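Lipid binding protein (Grifola frondosa, PDB 5H0Q) binds lipid and, under the name Nakanori, serves as a probe that probably recognises membrane domains containing sphingomyelin together with cholesterol. Local coordinates at residues A[1-7]-A[93-99]; A[33-37]-A[65-69]; A[181-186]-A[197-202]. All coordinates share one frame; numbering follows the deposited sequence. Where two conformers were deposited one is given.

Contact 1 of 3, residues A[1-7]-A[93-99]; sequences MLYGVEI and RIGNGQW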
ATOM      1  N   MET A   1       6.633  11.470  -2.642  0.60 60.27           N
ATOM      2  CA  MET A   1       7.498  10.367  -3.147  0.60 57.13           C
ATOM      3  C   MET A   1       7.768   9.339  -2.044  0.60 55.78           C
ATOM      4  O   MET A   1       6.963   8.435  -1.824  0.60 48.25           O
ATOM      5  CB  MET A   1       8.821  10.921  -3.692  0.60 61.70           C
ATOM      6  CG  MET A   1       8.675  11.797  -4.924  0.60 65.98           C
ATOM      7  SD  MET A   1      10.249  12.469  -5.500  0.60 71.26           S
ATOM      8  CE  MET A   1       9.713  13.429  -6.916  0.60 65.26           C
ATOM      9  N   LEU A   2       8.889   9.498  -1.344  1.00 44.46           N
ATOM     10  CA  LEU A   2       9.383   8.503  -0.401  1.00 34.21           C
ATOM     11  C   LEU A   2       9.672   9.169   0.937  1.00 39.10           C
ATOM     12  O   LEU A   2      10.395  10.171   0.989  1.00 37.08           O
ATOM     13  CB  LEU A   2      10.636   7.832  -0.960  1.00 39.94           C
ATOM     14  CG  LEU A   2      10.930   6.373  -0.650  1.00 40.58           C
ATOM     15  CD1 LEU A   2       9.824   5.445  -1.092  1.00 39.64           C
ATOM     16  CD2 LEU A   2      12.238   5.990  -1.321  1.00 39.54           C
ATOM     17  N   TYR A   3       9.111   8.628   2.015  1.00 27.58           N
ATOM     18  CA  TYR A   3       9.257   9.217   3.343  1.00 30.30           C
ATOM     19  C   TYR A   3       9.823   8.212   4.328  1.00 32.80           C
ATOM     20  O   TYR A   3       9.444   7.040   4.316  1.00 29.47           O
ATOM     21  CB  TYR A   3       7.924   9.732   3.891  1.00 36.09           C
ATOM     22  CG  TYR A   3       7.252  10.651   2.924  1.00 32.33           C
ATOM     23  CD1 TYR A   3       7.596  11.990   2.859  1.00 35.16           C
ATOM     24  CD2 TYR A   3       6.290  10.173   2.047  1.00 32.01           C
ATOM     25  CE1 TYR A   3       6.997  12.818   1.958  1.00 36.44           C
ATOM     26  CE2 TYR A   3       5.675  11.013   1.134  1.00 37.16           C
ATOM     27  CZ  TYR A   3       6.038  12.336   1.095  1.00 41.29           C
ATOM     28  OH  TYR A   3       5.448  13.204   0.199  1.00 46.66           O
ATOM     29  N   GLY A   4      10.707   8.683   5.197  1.00 30.41           N
ATOM     30  CA  GLY A   4      11.330   7.843   6.203  1.00 30.16           C
ATOM     31  C   GLY A   4      12.716   7.372   5.798  1.00 33.87           C
ATOM     32  O   GLY A   4      13.143   7.474   4.646  1.00 33.19           O
ATOM     33  N   VAL A   5      13.428   6.861   6.798  0.51 29.53           N
ATOM     34  CA  VAL A   5      14.762   6.299   6.624  0.51 30.46           C
ATOM     35  C   VAL A   5      14.639   4.790   6.483  0.51 31.27           C
ATOM     36  O   VAL A   5      13.807   4.152   7.143  0.51 25.50           O
ATOM     37  CB  VAL A   5      15.688   6.660   7.801  0.51 36.09           C
ATOM     38  CG1 VAL A   5      17.113   6.228   7.497  0.51 33.71           C
ATOM     39  CG2 VAL A   5      15.631   8.133   8.097  0.51 44.01           C
ATOM     40  N   GLU A   6      15.468   4.213   5.621  1.00 28.31           N
ATOM     41  CA  GLU A   6      15.469   2.765   5.461  1.00 24.13           C
ATOM     42  C   GLU A   6      16.050   2.078   6.700  1.00 24.77           C
ATOM     43  O   GLU A   6      17.145   2.410   7.150  1.00 29.92           O
ATOM     44  CB  GLU A   6      16.252   2.380   4.206  1.00 30.35           C
ATOM     45  CG  GLU A   6      16.209   0.875   3.903  1.00 23.10           C
ATOM     46  CD  GLU A   6      16.551   0.552   2.467  1.00 32.75           C
ATOM     47  OE1 GLU A   6      16.679  -0.648   2.166  1.00 26.45           O
ATOM     48  OE2 GLU A   6      16.676   1.477   1.640  1.00 33.43           O
ATOM     49  N   ILE A   7      15.319   1.097   7.226  1.00 22.17           N
ATOM     50  CA  ILE A   7      15.668   0.398   8.452  1.00 22.93           C
ATOM     51  C   ILE A   7      16.274  -0.932   8.020  1.00 21.34           C
ATOM     52  O   ILE A   7      15.555  -1.851   7.634  1.00 22.47           O
ATOM     53  CB  ILE A   7      14.454   0.219   9.365  1.00 23.35           C
ATOM     54  CG1 ILE A   7      13.954   1.611   9.798  1.00 26.80           C
ATOM     55  CG2 ILE A   7      14.805  -0.620  10.571  1.00 24.56           C
ATOM     56  CD1 ILE A   7      12.675   1.573  10.570  1.00 27.80           C
ATOM     57  N   ARG A  93      10.778   1.432  -5.587  1.00 26.35           N
ATOM     58  CA  ARG A  93      11.410   0.678  -4.511  1.00 25.22           C
ATOM     59  C   ARG A  93      11.133   1.386  -3.199  1.00 31.65           C
ATOM     60  O   ARG A  93      11.464   2.568  -3.049  1.00 28.21           O
ATOM     61  CB  ARG A  93      12.921   0.564  -4.724  1.00 22.49           C
ATOM     62  CG  ARG A  93      13.641  -0.256  -3.645  1.00 22.40           C
ATOM     63  CD  ARG A  93      15.131  -0.045  -3.700  1.00 27.12           C
ATOM     64  NE  ARG A  93      15.872  -0.853  -2.714  1.00 25.51           N
ATOM     65  CZ  ARG A  93      16.086  -0.493  -1.452  1.00 28.64           C
ATOM     66  NH1 ARG A  93      15.591   0.650  -0.997  1.00 28.35           N
ATOM     67  NH2 ARG A  93      16.778  -1.277  -0.634  1.00 34.43           N
ATOM     68  N   ILE A  94      10.546   0.666  -2.251  1.00 20.43           N
ATOM     69  CA  ILE A  94      10.239   1.193  -0.931  1.00 18.69           C
ATOM     70  C   ILE A  94      11.050   0.398   0.090  1.00 19.53           C
ATOM     71  O   ILE A  94      10.858  -0.819   0.228  1.00 21.11           O
ATOM     72  CB  ILE A  94       8.739   1.105  -0.614  1.00 22.07           C
ATOM     73  CG1 ILE A  94       7.893   1.721  -1.748  1.00 22.05           C
ATOM     74  CG2 ILE A  94       8.485   1.773   0.729  1.00 22.50           C
ATOM     75  CD1 ILE A  94       6.458   1.433  -1.626  1.00 28.16           C
ATOM     76  N   GLY A  95      11.968   1.058   0.783  1.00 19.04           N
ATOM     77  CA  GLY A  95      12.733   0.361   1.796  1.00 21.10           C
ATOM     78  C   GLY A  95      11.897   0.016   3.011  1.00 23.04           C
ATOM     79  O   GLY A  95      10.835   0.598   3.270  1.00 21.81           O
ATOM     80  N   ASN A  96      12.393  -0.951   3.788  1.00 18.12           N
ATOM     81  CA  ASN A  96      11.798  -1.222   5.074  1.00 19.60           C
ATOM     82  C   ASN A  96      11.856   0.070   5.879  1.00 18.60           C
ATOM     83  O   ASN A  96      12.883   0.749   5.878  1.00 23.53           O
ATOM     84  CB  ASN A  96      12.586  -2.341   5.751  1.00 22.10           C
ATOM     85  CG  ASN A  96      12.016  -2.754   7.065  1.00 18.65           C
ATOM     86  OD1 ASN A  96      10.847  -3.099   7.168  1.00 21.97           O
ATOM     87  ND2 ASN A  96      12.845  -2.740   8.086  1.00 20.15           N
ATOM     88  N   GLY A  97      10.766   0.403   6.570  1.00 21.67           N
ATOM     89  CA  GLY A  97      10.691   1.648   7.318  1.00 22.18           C
ATOM     90  C   GLY A  97      10.336   2.865   6.499  1.00 21.87           C
ATOM     91  O   GLY A  97      10.309   3.972   7.055  1.00 26.67           O
ATOM     92  N   GLN A  98      10.065   2.711   5.214  1.00 22.50           N
ATOM     93  CA  GLN A  98       9.715   3.826   4.356  1.00 23.64           C
ATOM     94  C   GLN A  98       8.247   3.784   3.958  1.00 23.77           C
ATOM     95  O   GLN A  98       7.605   2.731   3.943  1.00 20.81           O
ATOM     96  CB  GLN A  98      10.602   3.871   3.113  1.00 27.80           C
ATOM     97  CG  GLN A  98      12.044   4.113   3.495  1.00 26.84           C
ATOM     98  CD  GLN A  98      12.930   4.362   2.319  1.00 30.45           C
ATOM     99  OE1 GLN A  98      12.912   3.609   1.365  1.00 28.95           O
ATOM    100  NE2 GLN A  98      13.690   5.454   2.356  1.00 35.28           N
ATOM    101  N   TRP A  99       7.720   4.979   3.688  1.00 24.03           N
ATOM    102  CA  TRP A  99       6.386   5.214   3.143  1.00 24.79           C
ATOM    103  C   TRP A  99       6.465   5.681   1.696  1.00 27.61           C
ATOM    104  O   TRP A  99       7.415   6.369   1.302  1.00 26.84           O
ATOM    105  CB  TRP A  99       5.655   6.347   3.898  1.00 20.98           C
ATOM    106  CG  TRP A  99       5.379   6.158   5.344  1.00 24.27           C
ATOM    107  CD1 TRP A  99       6.221   6.393   6.380  1.00 24.88           C
ATOM    108  CD2 TRP A  99       4.146   5.710   5.910  1.00 22.28           C
ATOM    109  NE1 TRP A  99       5.586   6.123   7.571  1.00 29.50           N
ATOM    110  CE2 TRP A  99       4.311   5.694   7.304  1.00 27.13           C
ATOM    111  CE3 TRP A  99       2.916   5.312   5.363  1.00 20.89           C
ATOM    112  CZ2 TRP A  99       3.294   5.311   8.169  1.00 27.48           C
ATOM    113  CZ3 TRP A  99       1.909   4.927   6.221  1.00 26.62           C
ATOM    114  CH2 TRP A  99       2.108   4.927   7.606  1.00 26.95           C
TER
HETATM  115  O   HOH W   1      14.810  -2.306   3.293  1.00 21.80           O
HETATM  116  O   HOH W   2      15.097   3.844  -0.105  1.00 51.05           O

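Contact 2 of 3, residues A[33-37]-A[65-69]; sequences ALQRK and VYNAT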
ATOM      1  N   ALA A  33      10.866  -1.611  12.200  1.00 27.49           N
ATOM      2  CA  ALA A  33      10.085  -0.778  11.284  1.00 25.21           C
ATOM      3  C   ALA A  33       8.661  -0.597  11.787  1.00 27.50           C
ATOM      4  O   ALA A  33       8.109   0.507  11.749  1.00 29.66           O
ATOM      5  CB  ALA A  33      10.079  -1.380   9.877  1.00 24.41           C
ATOM      6  N   LEU A  34       8.037  -1.672  12.250  1.00 29.83           N
ATOM      7  CA  LEU A  34       6.683  -1.537  12.768  1.00 43.80           C
ATOM      8  C   LEU A  34       6.668  -0.637  13.995  1.00 43.46           C
ATOM      9  O   LEU A  34       5.708   0.125  14.207  1.00 37.90           O
ATOM     10  CB  LEU A  34       6.112  -2.926  13.056  1.00 37.42           C
ATOM     11  CG  LEU A  34       4.600  -3.097  13.184  1.00 51.04           C
ATOM     12  CD1 LEU A  34       3.905  -2.594  11.948  1.00 40.90           C
ATOM     13  CD2 LEU A  34       4.251  -4.562  13.425  1.00 44.84           C
ATOM     14  N   GLN A  35       7.752  -0.646  14.779  1.00 39.06           N
ATOM     15  CA  GLN A  35       7.824   0.246  15.938  1.00 36.77           C
ATOM     16  C   GLN A  35       7.981   1.706  15.523  1.00 38.13           C
ATOM     17  O   GLN A  35       7.494   2.602  16.228  1.00 41.07           O
ATOM     18  CB  GLN A  35       8.985  -0.143  16.855  1.00 54.23           C
ATOM     19  CG  GLN A  35       8.808  -1.467  17.563  1.00 68.54           C
ATOM     20  CD  GLN A  35      10.049  -1.909  18.328  1.00 68.23           C
ATOM     21  OE1 GLN A  35      11.179  -1.556  17.983  1.00 52.08           O
ATOM     22  NE2 GLN A  35       9.837  -2.694  19.378  1.00 63.60           N
ATOM     23  N   ARG A  36       8.676   1.970  14.419  1.00 36.08           N
ATOM     24  CA  ARG A  36       8.928   3.321  13.929  1.00 36.43           C
ATOM     25  C   ARG A  36       7.837   3.830  12.992  1.00 36.91           C
ATOM     26  O   ARG A  36       8.009   4.894  12.380  1.00 40.93           O
ATOM     27  CB  ARG A  36      10.276   3.379  13.208  1.00 32.69           C
ATOM     28  CG  ARG A  36      11.492   3.053  14.087  1.00 37.75           C
ATOM     29  CD  ARG A  36      12.014   4.303  14.794  1.00 44.62           C
ATOM     30  NE  ARG A  36      13.233   3.973  15.534  1.00 40.87           N
ATOM     31  CZ  ARG A  36      13.245   3.358  16.706  1.00 48.90           C
ATOM     32  NH1 ARG A  36      12.101   3.026  17.289  1.00 53.05           N
ATOM     33  NH2 ARG A  36      14.401   3.080  17.292  1.00 51.43           N
ATOM     34  N   LYS A  37       6.717   3.116  12.887  1.00 33.14           N
ATOM     35  CA  LYS A  37       5.699   3.489  11.910  1.00 31.76           C
ATOM     36  C   LYS A  37       5.274   4.942  12.069  1.00 39.40           C
ATOM     37  O   LYS A  37       5.033   5.636  11.080  1.00 38.62           O
ATOM     38  CB  LYS A  37       4.482   2.573  12.033  1.00 39.69           C
ATOM     39  CG  LYS A  37       3.326   2.943  11.097  1.00 40.11           C
ATOM     40  CD  LYS A  37       2.185   1.957  11.218  1.00 40.44           C
ATOM     41  CE  LYS A  37       1.046   2.273  10.278  1.00 43.11           C
ATOM     42  NZ  LYS A  37       0.305   3.521  10.669  1.00 39.96           N
ATOM     43  N   VAL A  65       1.432   4.004   1.887  1.00 22.73           N
ATOM     44  CA  VAL A  65       1.915   2.620   1.963  1.00 21.38           C
ATOM     45  C   VAL A  65       3.116   2.604   2.886  1.00 17.63           C
ATOM     46  O   VAL A  65       4.069   3.347   2.644  1.00 20.46           O
ATOM     47  CB  VAL A  65       2.333   2.110   0.574  1.00 20.19           C
ATOM     48  CG1 VAL A  65       2.866   0.691   0.682  1.00 20.70           C
ATOM     49  CG2 VAL A  65       1.204   2.239  -0.409  1.00 19.41           C
ATOM     50  N   TYR A  66       3.108   1.729   3.907  1.00 20.59           N
ATOM     51  CA  TYR A  66       4.231   1.586   4.825  1.00 18.89           C
ATOM     52  C   TYR A  66       4.784   0.175   4.692  1.00 19.30           C
ATOM     53  O   TYR A  66       4.044  -0.799   4.866  1.00 19.46           O
ATOM     54  CB  TYR A  66       3.851   1.845   6.289  1.00 19.50           C
ATOM     55  CG  TYR A  66       5.032   1.912   7.209  1.00 22.73           C
ATOM     56  CD1 TYR A  66       6.025   2.855   7.013  1.00 22.71           C
ATOM     57  CD2 TYR A  66       5.172   1.017   8.272  1.00 23.21           C
ATOM     58  CE1 TYR A  66       7.105   2.945   7.876  1.00 23.45           C
ATOM     59  CE2 TYR A  66       6.249   1.102   9.127  1.00 21.24           C
ATOM     60  CZ  TYR A  66       7.210   2.048   8.914  1.00 22.09           C
ATOM     61  OH  TYR A  66       8.272   2.169   9.757  1.00 26.34           O
ATOM     62  N   ASN A  67       6.082   0.072   4.430  1.00 20.14           N
ATOM     63  CA  ASN A  67       6.766  -1.221   4.328  1.00 19.57           C
ATOM     64  C   ASN A  67       7.468  -1.517   5.641  1.00 17.63           C
ATOM     65  O   ASN A  67       8.471  -0.879   5.970  1.00 21.53           O
ATOM     66  CB  ASN A  67       7.755  -1.215   3.172  1.00 18.09           C
ATOM     67  CG  ASN A  67       8.563  -2.509   3.102  1.00 18.97           C
ATOM     68  OD1 ASN A  67       8.196  -3.494   3.725  1.00 20.72           O
ATOM     69  ND2 ASN A  67       9.678  -2.475   2.401  1.00 19.83           N
ATOM     70  N   ALA A  68       6.933  -2.485   6.392  1.00 20.98           N
ATOM     71  CA  ALA A  68       7.543  -3.000   7.613  1.00 18.79           C
ATOM     72  C   ALA A  68       7.856  -4.491   7.481  1.00 21.04           C
ATOM     73  O   ALA A  68       7.782  -5.213   8.471  1.00 23.00           O
ATOM     74  CB  ALA A  68       6.631  -2.756   8.815  1.00 23.60           C
ATOM     75  N   THR A  69       8.178  -4.960   6.269  1.00 18.08           N
ATOM     76  CA  THR A  69       8.457  -6.385   6.069  1.00 16.10           C
ATOM     77  C   THR A  69       9.872  -6.796   6.419  1.00 21.67           C
ATOM     78  O   THR A  69      10.176  -7.996   6.349  1.00 25.90           O
ATOM     79  CB  THR A  69       8.225  -6.789   4.629  1.00 18.22           C
ATOM     80  OG1 THR A  69       9.182  -6.143   3.788  1.00 19.66           O
ATOM     81  CG2 THR A  69       6.814  -6.522   4.196  1.00 21.13           C
TER
HETATM   82  O   HOH W   3       9.768   4.654   9.624  1.00 24.38           O

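Contact 3 of 3, residues A[181-186]-A[197-202]; sequences DVKAHG and EYVYSR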
ATOM      1  N   ASP A 181       5.728 -15.677   5.731  1.00 25.84           N
ATOM      2  CA  ASP A 181       6.048 -14.899   6.919  1.00 27.14           C
ATOM      3  C   ASP A 181       5.444 -13.498   6.879  1.00 27.82           C
ATOM      4  O   ASP A 181       5.582 -12.760   7.864  1.00 30.28           O
ATOM      5  CB  ASP A 181       7.572 -14.757   7.083  1.00 25.47           C
ATOM      6  CG  ASP A 181       8.274 -16.084   7.357  1.00 31.95           C
ATOM      7  OD1 ASP A 181       7.748 -16.925   8.099  1.00 29.00           O
ATOM      8  OD2 ASP A 181       9.385 -16.261   6.824  1.00 32.97           O
ATOM      9  N   VAL A 182       4.827 -13.111   5.751  1.00 27.78           N
ATOM     10  CA  VAL A 182       4.439 -11.727   5.470  1.00 25.45           C
ATOM     11  C   VAL A 182       2.952 -11.534   5.719  1.00 26.88           C
ATOM     12  O   VAL A 182       2.123 -12.396   5.394  1.00 26.39           O
ATOM     13  CB  VAL A 182       4.798 -11.352   4.023  1.00 26.20           C
ATOM     14  CG1 VAL A 182       4.250  -9.961   3.652  1.00 30.08           C
ATOM     15  CG2 VAL A 182       6.293 -11.381   3.846  1.00 28.08           C
ATOM     16  N   LYS A 183       2.619 -10.373   6.270  1.00 26.59           N
ATOM     17  CA  LYS A 183       1.256  -9.944   6.494  1.00 28.20           C
ATOM     18  C   LYS A 183       1.009  -8.627   5.776  1.00 22.29           C
ATOM     19  O   LYS A 183       1.915  -7.790   5.614  1.00 22.66           O
ATOM     20  CB  LYS A 183       0.980  -9.766   7.981  1.00 28.02           C
ATOM     21  CG  LYS A 183       1.158 -11.013   8.812  1.00 58.33           C
ATOM     22  CD  LYS A 183       0.962 -10.730  10.293  1.00 93.53           C
ATOM     23  CE  LYS A 183       2.213 -10.141  10.927  1.00116.28           C
ATOM     24  NZ  LYS A 183       3.322 -11.135  10.996  1.00125.69           N
ATOM     25  N   ALA A 184      -0.228  -8.453   5.341  1.00 26.83           N
ATOM     26  CA  ALA A 184      -0.654  -7.212   4.736  1.00 23.34           C
ATOM     27  C   ALA A 184      -1.968  -6.791   5.364  1.00 24.06           C
ATOM     28  O   ALA A 184      -2.808  -7.634   5.703  1.00 25.66           O
ATOM     29  CB  ALA A 184      -0.832  -7.336   3.234  1.00 25.61           C
ATOM     30  N   HIS A 185      -2.131  -5.465   5.457  1.00 24.44           N
ATOM     31  CA  HIS A 185      -3.326  -4.842   5.997  1.00 28.06           C
ATOM     32  C   HIS A 185      -3.658  -3.634   5.140  1.00 22.78           C
ATOM     33  O   HIS A 185      -2.766  -2.857   4.794  1.00 24.62           O
ATOM     34  CB  HIS A 185      -3.142  -4.392   7.451  1.00 34.92           C
ATOM     35  CG  HIS A 185      -4.348  -3.691   8.009  1.00 27.56           C
ATOM     36  ND1 HIS A 185      -5.447  -4.376   8.463  1.00 31.71           N
ATOM     37  CD2 HIS A 185      -4.646  -2.378   8.130  1.00 37.12           C
ATOM     38  CE1 HIS A 185      -6.365  -3.517   8.869  1.00 43.51           C
ATOM     39  NE2 HIS A 185      -5.901  -2.299   8.678  1.00 37.51           N
ATOM     40  N   GLY A 186      -4.937  -3.492   4.807  1.00 24.96           N
ATOM     41  CA  GLY A 186      -5.423  -2.293   4.150  1.00 25.60           C
ATOM     42  C   GLY A 186      -6.590  -1.701   4.909  1.00 28.32           C
ATOM     43  O   GLY A 186      -7.374  -2.407   5.527  1.00 28.41           O
ATOM     44  N   GLU A 197      -4.762   3.383   3.605  1.00 24.94           N
ATOM     45  CA  GLU A 197      -3.467   2.995   4.159  1.00 22.33           C
ATOM     46  C   GLU A 197      -3.244   1.504   3.949  1.00 22.16           C
ATOM     47  O   GLU A 197      -4.114   0.691   4.266  1.00 22.28           O
ATOM     48  CB  GLU A 197      -3.355   3.291   5.649  1.00 24.48           C
ATOM     49  CG  GLU A 197      -1.986   2.895   6.279  1.00 27.15           C
ATOM     50  CD  GLU A 197      -1.923   3.153   7.776  1.00 24.06           C
ATOM     51  OE1 GLU A 197      -2.627   2.449   8.515  1.00 30.92           O
ATOM     52  OE2 GLU A 197      -1.176   4.062   8.196  1.00 32.97           O
ATOM     53  N   TYR A 198      -2.082   1.155   3.407  1.00 20.16           N
ATOM     54  CA  TYR A 198      -1.615  -0.228   3.343  1.00 19.48           C
ATOM     55  C   TYR A 198      -0.391  -0.366   4.233  1.00 21.62           C
ATOM     56  O   TYR A 198       0.541   0.437   4.118  1.00 20.44           O
ATOM     57  CB  TYR A 198      -1.250  -0.593   1.905  1.00 21.49           C
ATOM     58  CG  TYR A 198      -2.403  -0.541   0.959  1.00 21.30           C
ATOM     59  CD1 TYR A 198      -3.415  -1.492   1.003  1.00 24.22           C
ATOM     60  CD2 TYR A 198      -2.524   0.501   0.045  1.00 21.09           C
ATOM     61  CE1 TYR A 198      -4.510  -1.420   0.142  1.00 27.39           C
ATOM     62  CE2 TYR A 198      -3.597   0.572  -0.825  1.00 22.10           C
ATOM     63  CZ  TYR A 198      -4.591  -0.377  -0.769  1.00 22.55           C
ATOM     64  OH  TYR A 198      -5.669  -0.327  -1.619  1.00 23.74           O
ATOM     65  N   VAL A 199      -0.350  -1.433   5.033  1.00 22.18           N
ATOM     66  CA  VAL A 199       0.809  -1.733   5.861  1.00 21.62           C
ATOM     67  C   VAL A 199       1.205  -3.169   5.612  1.00 19.02           C
ATOM     68  O   VAL A 199       0.389  -4.074   5.825  1.00 24.08           O
ATOM     69  CB  VAL A 199       0.517  -1.543   7.347  1.00 22.44           C
ATOM     70  CG1 VAL A 199       1.762  -1.762   8.162  1.00 30.03           C
ATOM     71  CG2 VAL A 199      -0.033  -0.151   7.573  1.00 28.67           C
ATOM     72  N   TYR A 200       2.465  -3.380   5.280  1.00 20.68           N
ATOM     73  CA  TYR A 200       3.013  -4.728   5.098  1.00 22.13           C
ATOM     74  C   TYR A 200       3.971  -5.013   6.246  1.00 18.54           C
ATOM     75  O   TYR A 200       4.846  -4.181   6.538  1.00 23.23           O
ATOM     76  CB  TYR A 200       3.723  -4.822   3.760  1.00 17.83           C
ATOM     77  CG  TYR A 200       2.975  -4.171   2.642  1.00 19.13           C
ATOM     78  CD1 TYR A 200       1.622  -4.433   2.445  1.00 19.20           C
ATOM     79  CD2 TYR A 200       3.610  -3.293   1.789  1.00 20.62           C
ATOM     80  CE1 TYR A 200       0.935  -3.824   1.444  1.00 18.44           C
ATOM     81  CE2 TYR A 200       2.924  -2.668   0.778  1.00 19.99           C
ATOM     82  CZ  TYR A 200       1.592  -2.937   0.603  1.00 20.67           C
ATOM     83  OH  TYR A 200       0.909  -2.289  -0.397  1.00 23.52           O
ATOM     84  N   SER A 201       3.825  -6.185   6.890  1.00 21.32           N
ATOM     85  CA  SER A 201       4.616  -6.491   8.071  1.00 25.60           C
ATOM     86  C   SER A 201       5.047  -7.964   8.048  1.00 31.26           C
ATOM     87  O   SER A 201       4.629  -8.734   7.186  1.00 27.64           O
ATOM     88  CB  SER A 201       3.837  -6.171   9.345  1.00 26.48           C
ATOM     89  OG  SER A 201       2.586  -6.841   9.368  1.00 30.31           O
ATOM     90  N   ARG A 202       5.907  -8.334   8.998  1.00 30.70           N
ATOM     91  CA  ARG A 202       6.448  -9.693   9.125  1.00 35.30           C
ATOM     92  C   ARG A 202       6.385 -10.156  10.571  1.00 56.68           C
ATOM     93  O   ARG A 202       5.407  -9.918  11.287  1.00 62.16           O
ATOM     94  CB  ARG A 202       7.897  -9.752   8.636  1.00 37.63           C
ATOM     95  CG  ARG A 202       8.345 -11.029   7.959  1.00 42.76           C
ATOM     96  CD  ARG A 202       9.773 -11.048   7.426  1.00 40.14           C
ATOM     97  NE  ARG A 202       9.873 -10.517   6.077  1.00 39.49           N
ATOM     98  CZ  ARG A 202       9.871 -11.240   4.970  1.00 55.37           C
ATOM     99  NH1 ARG A 202       9.809 -12.558   5.060  1.00 64.61           N
ATOM    100  NH2 ARG A 202       9.911 -10.655   3.773  1.00 41.80           N
TER

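Contact 1 of 3, residues A[1-7]-A[93-99]
Arg-93 grips Glu-6 end-on, one terminal nitrogen to each carboxylate oxygen: NH2 of Arg-93 lies 2.9 Å from OE1 of Glu-6, and NH1 of Arg-93 3.0 Å from its OE2. Both oxygens sit near the guanidinium plane, yet the two flat groups are turned 38° apart, so OE1 is met on its syn lone pair while OE2 is approached on the syn side from out of the carboxylate plane. The extended chain of Glu-6, its CG anti to the backbone N (chi1 -175°), carries the carboxylate past Gly-95 CA, and a water links OE1 to Asn-96 N. Next to this salt bridge Ile-7 N donates to Asn-96 O (2.8 Å), and Asn-96 ND2 returns an almost straight bond, in its own amide plane, to Ile-7 O (2.9 Å). Here the chain leaves strand 93-94 of the five-stranded sheet, reverses in a type II turn from Gly-95 to Gln-98, and enters strand 99-105 of the other sheet, where Tyr-3 and Trp-99 form an antiparallel hydrogen-bonded pair. Gln-98 ties the turn to the N-terminal segment: NE2 donates to Gly-4 O (3.1 Å) from above the carbonyl plane, and OE1 receives Gly-95 N (2.8 Å) on a lone pair. Farther out, Asn-96 OD1 accepts from Gly-70 N, ND2 also reaches Met-29 O, and Tyr-3 rests on Gln-43 and Arg-47 of helix 41-55.

Contact 2 of 3, residues A[33-37]-A[65-69]
Tyr-66 reaches from strand 60-68 to the C-terminal end of helix 26-35 and buries the most surface of any residue here. Its CG is anti to the backbone N (chi1 -171°), which sends the ring toward the last turn of the helix and brings OH within 2.6 Å of Ala-33 O. The hydroxyl donates to this carbonyl from 33° outside its plane, while the oxygen itself lies at the ring edge, beside CE2. Ala-33 O also takes a weak bond from Arg-36 N as the helix unwinds, and Arg-36 is the first residue to leave helical geometry. A water donates to Tyr-66 OH at 2.9 Å, so the phenol both gives and receives.

The aliphatic part of Lys-37 passes obliquely over one face of the same ring: its CG stands 4.2 Å from the centroid of the Tyr-66 ring, 26° off the normal, in a CH-pi contact, and its CB is 3.7 Å from Tyr-66 CE2. Beyond the ring the ammonium group leads away to Gln-41 OE1 and to a salt bridge with Glu-197. Trp-99 meets the Tyr-66 ring as well, the two planes at about 40°.

Ala-33 and Ala-68 make the second patch, both pointing into the interface. Ala-33 CB and Ala-68 CB touch at 3.9 Å, and Leu-34 CD1 adds a looser apolar contact to Ala-68 CB. Asn-67, pointing away from the helix, makes an Asx turn: its OD1 accepts from both N and OG1 of Thr-69.

The helix end is thus held to the sheet largely by apolar contacts and a single hydrogen bond, that of Tyr-66 OH. This bond keeps the phenol end at the helix terminus, while the Lys-37 carbons over the ring face, with Trp-99, probably hinder turning of the ring.

Contact 3 of 3, residues A[181-186]-A[197-202]
Lys-183 N donates to Ser-201 O at 2.8 Å, nearly straight, and Ser-201 N answers to Lys-183 O at the same length. The next hydrogen-bonded pair, His-185 with Val-199, repeats the exchange, although its His-185 N bond is bent to 139°. These rungs zip strands 182-188 and 193-201 into an antiparallel beta hairpin, the two short segments running at 167° to each other. Between the rungs, Ala-184 and Tyr-200 form a non-hydrogen-bonded pair, and the methyl of Ala-184 meets the edge of the Tyr-200 ring, CB to CD1 3.9 Å. Tyr-198 shares this face and lays CD1 3.8 Å from Gly-186 CA. Both tyrosines turn toward strand 126-134, where their hydroxyls bond to Gly-131 O (Tyr-198) and Ser-130 OG (Tyr-200). On the opposite face, Lys-183 CB packs 3.6 Å from Ser-201 OG.

At the chain end Arg-202 bends at chi3 (-87°), folding its guanidinium back so that Val-182 CG2 lies over one face, 3.7 Å from Arg-202 NH2. Asp-181 OD2 comes only to 4.1 Å from Arg-202 NH1, beyond a salt bridge. The stronger partners are Asp-124, through NH1, and Thr-69 O, through NE. Backbone bonds hold the hairpin, while the tyrosine hydroxyls are satisfied by strand 126-134 of the facing sheet and the positive guanidinium of Arg-202 is probably balanced mainly by Asp-124.

How the contacts relate
All three contacts reach the same mixed sheet, in which strand 60-68 lies between strands 99-105 and 193-201. Contact 2 is central: its centre is about 9 Å from that of contact 1 and about 9 Å from that of contact 3, whereas contacts 1 and 3 lie about 14 Å apart. Asn-67 joins contact 2 to contact 1, its O probably accepting from Gly-97 N (2.7 Å) and its ND2 donating to Ile-94 O. Toward contact 3, Ala-68 N probably bonds to Tyr-200 O at 2.7 Å. Contacts 1 and 3 touch directly where Trp-99 CH2 packs 3.4 Å from Glu-197 OE2.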